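Local structure of P protein (Mumps virus, 3BBZ) at residues K4-T8 against L28-S32. The protein is the viral phosphoprotein, whose C-terminal domain, the fragment described here, binds the nucleocapsid and probably thereby brings the viral polymerase to its template. The protein carries 1 engineered substitution. Residues are numbered along the deposited sequence.
Sequences KVMIT and LAKAS. With FMT (formic acid), chain D.
A single lysine side chain bridges two backbone carbonyls, one from the last turn of helix 18-29 and one from the loop that follows it: Lys4 NZ donates to Leu28 O at 2.9 Å and to Ala31 O at 2.7 Å. Residues 4-8 are helical throughout, whereas 28-32 is helical only through Ala29; Lys30 (phi/psi -104/7) leaves helical geometry and Ala31 (-124/150) is extended. This turn brings both oxygens within reach of Lys4 NZ, and the local Ala31 N to Leu28 O bond, 3.3 Å, is weak. The Lys4 chain starts sideways with chi1 m, and its end then swings across to the turn, so that its methylene Lys4 CD also lies 3.7 Å from Leu28 CD1. The CA atoms of Lys4 and Leu28, 7.3 Å apart, are the nearest across the segments. Leu28 (chi1 t, chi2 p) points toward helix 3-14 and sets its CD2 3.8 Å from Ile7 CG2 and 3.2 Å from Thr8 OG1. That hydroxyl donates within its own helix to Lys4 O at 2.7 Å. At the helix start, Lys4 N gives a hydrogen bond to O1 of a bound formic acid molecule, probably from the crystallisation liquor, at 3.2 Å. Two side-chain-to-backbone hydrogen bonds beside apolar packing thus join the first two helices of a compact three-helix domain, and helix 34-47 packs against both: Leu37 on Leu28, Ile44 and Lys41 on Ile7, with Ala36 touching Ala31 at the loop.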
ATOM      1  N   LYS A   4      -5.482  -6.081  -4.718  1.00  9.13           N
ATOM      2  CA  LYS A   4      -4.076  -6.267  -4.372  1.00  8.80           C
ATOM      3  C   LYS A   4      -3.101  -5.872  -5.462  1.00  6.69           C
ATOM      4  O   LYS A   4      -2.015  -5.413  -5.149  1.00  7.98           O
ATOM      5  CB  LYS A   4      -3.775  -7.692  -3.905  1.00  7.64           C
ATOM      6  CG  LYS A   4      -4.518  -8.040  -2.672  1.00 11.13           C
ATOM      7  CD  LYS A   4      -3.614  -8.008  -1.482  1.00 13.29           C
ATOM      8  CE  LYS A   4      -4.140  -9.078  -0.601  1.00 13.72           C
ATOM      9  NZ  LYS A   4      -3.125  -9.577   0.279  1.00 10.22           N
ATOM     10  N   VAL A   5      -3.461  -6.110  -6.709  1.00  5.09           N
ATOM     11  CA  VAL A   5      -2.652  -5.690  -7.871  1.00  3.61           C
ATOM     12  C   VAL A   5      -2.656  -4.175  -7.931  1.00  3.31           C
ATOM     13  O   VAL A   5      -1.599  -3.573  -8.018  1.00  2.00           O
ATOM     14  CB  VAL A   5      -3.171  -6.282  -9.192  1.00  3.15           C
ATOM     15  CG1 VAL A   5      -2.336  -5.820 -10.419  1.00  2.41           C
ATOM     16  CG2 VAL A   5      -3.218  -7.834  -9.063  1.00  2.00           C
ATOM     17  N   MET A   6      -3.852  -3.580  -7.845  1.00  4.42           N
ATOM     18  CA  MET A   6      -4.025  -2.126  -7.847  1.00  4.43           C
ATOM     19  C   MET A   6      -3.214  -1.451  -6.754  1.00  3.20           C
ATOM     20  O   MET A   6      -2.502  -0.484  -7.030  1.00  2.98           O
ATOM     21  CB  MET A   6      -5.514  -1.760  -7.660  1.00  6.22           C
ATOM     22  CG  MET A   6      -6.449  -2.018  -8.835  1.00  8.41           C
ATOM     23  SD  MET A   6      -5.739  -1.598 -10.447  1.00 19.19           S
ATOM     24  CE  MET A   6      -5.034  -3.169 -11.004  1.00 15.52           C
ATOM     25  N   ILE A   7      -3.321  -1.941  -5.509  1.00  2.30           N
ATOM     26  CA  ILE A   7      -2.571  -1.339  -4.367  1.00  2.00           C
ATOM     27  C   ILE A   7      -1.076  -1.612  -4.484  1.00  2.41           C
ATOM     28  O   ILE A   7      -0.291  -0.741  -4.116  1.00  2.95           O
ATOM     29  CB  ILE A   7      -3.141  -1.726  -2.966  1.00  2.00           C
ATOM     30  CG1 ILE A   7      -4.651  -1.385  -2.876  1.00  2.00           C
ATOM     31  CG2 ILE A   7      -2.360  -1.044  -1.795  1.00  2.00           C
ATOM     32  CD1 ILE A   7      -5.403  -2.192  -1.756  1.00  2.50           C
ATOM     33  N   THR A   8      -0.654  -2.761  -5.034  1.00  2.00           N
ATOM     34  CA  THR A   8       0.780  -2.946  -5.291  1.00  3.51           C
ATOM     35  C   THR A   8       1.295  -1.890  -6.279  1.00  4.52           C
ATOM     36  O   THR A   8       2.355  -1.359  -6.072  1.00  4.19           O
ATOM     37  CB  THR A   8       1.170  -4.343  -5.761  1.00  3.06           C
ATOM     38  OG1 THR A   8       0.668  -5.290  -4.829  1.00  6.09           O
ATOM     39  CG2 THR A   8       2.700  -4.508  -5.860  1.00  3.14           C
ATOM     40  N   LEU A  28       0.618  -5.111   2.811  1.00  6.77           N
ATOM     41  CA  LEU A  28      -0.370  -5.511   1.853  1.00  5.37           C
ATOM     42  C   LEU A  28      -0.463  -7.028   1.724  1.00  6.23           C
ATOM     43  O   LEU A  28      -1.570  -7.568   1.648  1.00  4.75           O
ATOM     44  CB  LEU A  28      -0.090  -4.879   0.498  1.00  5.81           C
ATOM     45  CG  LEU A  28      -1.075  -5.114  -0.655  1.00  6.33           C
ATOM     46  CD1 LEU A  28      -2.478  -4.641  -0.303  1.00  7.28           C
ATOM     47  CD2 LEU A  28      -0.566  -4.434  -1.950  1.00  2.74           C
ATOM     48  N   ALA A  29       0.685  -7.699   1.744  1.00  5.86           N
ATOM     49  CA  ALA A  29       0.724  -9.154   1.594  1.00  6.92           C
ATOM     50  C   ALA A  29      -0.016  -9.883   2.746  1.00  7.77           C
ATOM     51  O   ALA A  29      -0.501 -10.999   2.561  1.00  8.11           O
ATOM     52  CB  ALA A  29       2.154  -9.633   1.484  1.00  6.43           C
ATOM     53  N   LYS A  30      -0.106  -9.229   3.910  1.00  8.10           N
ATOM     54  CA  LYS A  30      -0.622  -9.823   5.137  1.00  9.52           C
ATOM     55  C   LYS A  30      -2.020  -9.379   5.468  1.00  9.80           C
ATOM     56  O   LYS A  30      -2.433  -9.630   6.590  1.00 11.26           O
ATOM     57  CB  LYS A  30       0.239  -9.389   6.323  1.00  9.46           C
ATOM     58  CG  LYS A  30       1.159 -10.418   6.953  1.00 14.67           C
ATOM     59  CD  LYS A  30       2.130 -11.081   5.954  1.00 22.18           C
ATOM     60  CE  LYS A  30       3.515 -10.489   5.992  1.00 24.99           C
ATOM     61  NZ  LYS A  30       3.792  -9.677   4.767  1.00 26.36           N
ATOM     62  N   ALA A  31      -2.689  -8.642   4.571  1.00  9.25           N
ATOM     63  CA  ALA A  31      -4.060  -8.152   4.771  1.00  9.95           C
ATOM     64  C   ALA A  31      -4.941  -8.625   3.614  1.00 11.03           C
ATOM     65  O   ALA A  31      -4.480  -8.782   2.486  1.00 10.73           O
ATOM     66  CB  ALA A  31      -4.118  -6.605   4.853  1.00 10.59           C
ATOM     67  N   SER A  32      -6.215  -8.828   3.879  1.00 10.91           N
ATOM     68  CA  SER A  32      -7.078  -9.247   2.813  1.00 12.22           C
ATOM     69  C   SER A  32      -8.494  -8.692   2.900  1.00 11.93           C
ATOM     70  O   SER A  32      -9.237  -8.774   1.915  1.00 13.98           O
ATOM     71  CB  SER A  32      -7.125 -10.772   2.768  1.00 13.04           C
ATOM     72  OG  SER A  32      -7.600 -11.292   4.010  1.00 16.53           O
TER
HETATM   73  C   FMT D   1      -6.165  -8.999  -6.171  1.00 10.92           C
HETATM   74  O1  FMT D   1      -7.021  -8.773  -5.312  1.00 14.18           O
HETATM   75  O2  FMT D   1      -6.111  -8.420  -7.236  1.00  9.12           O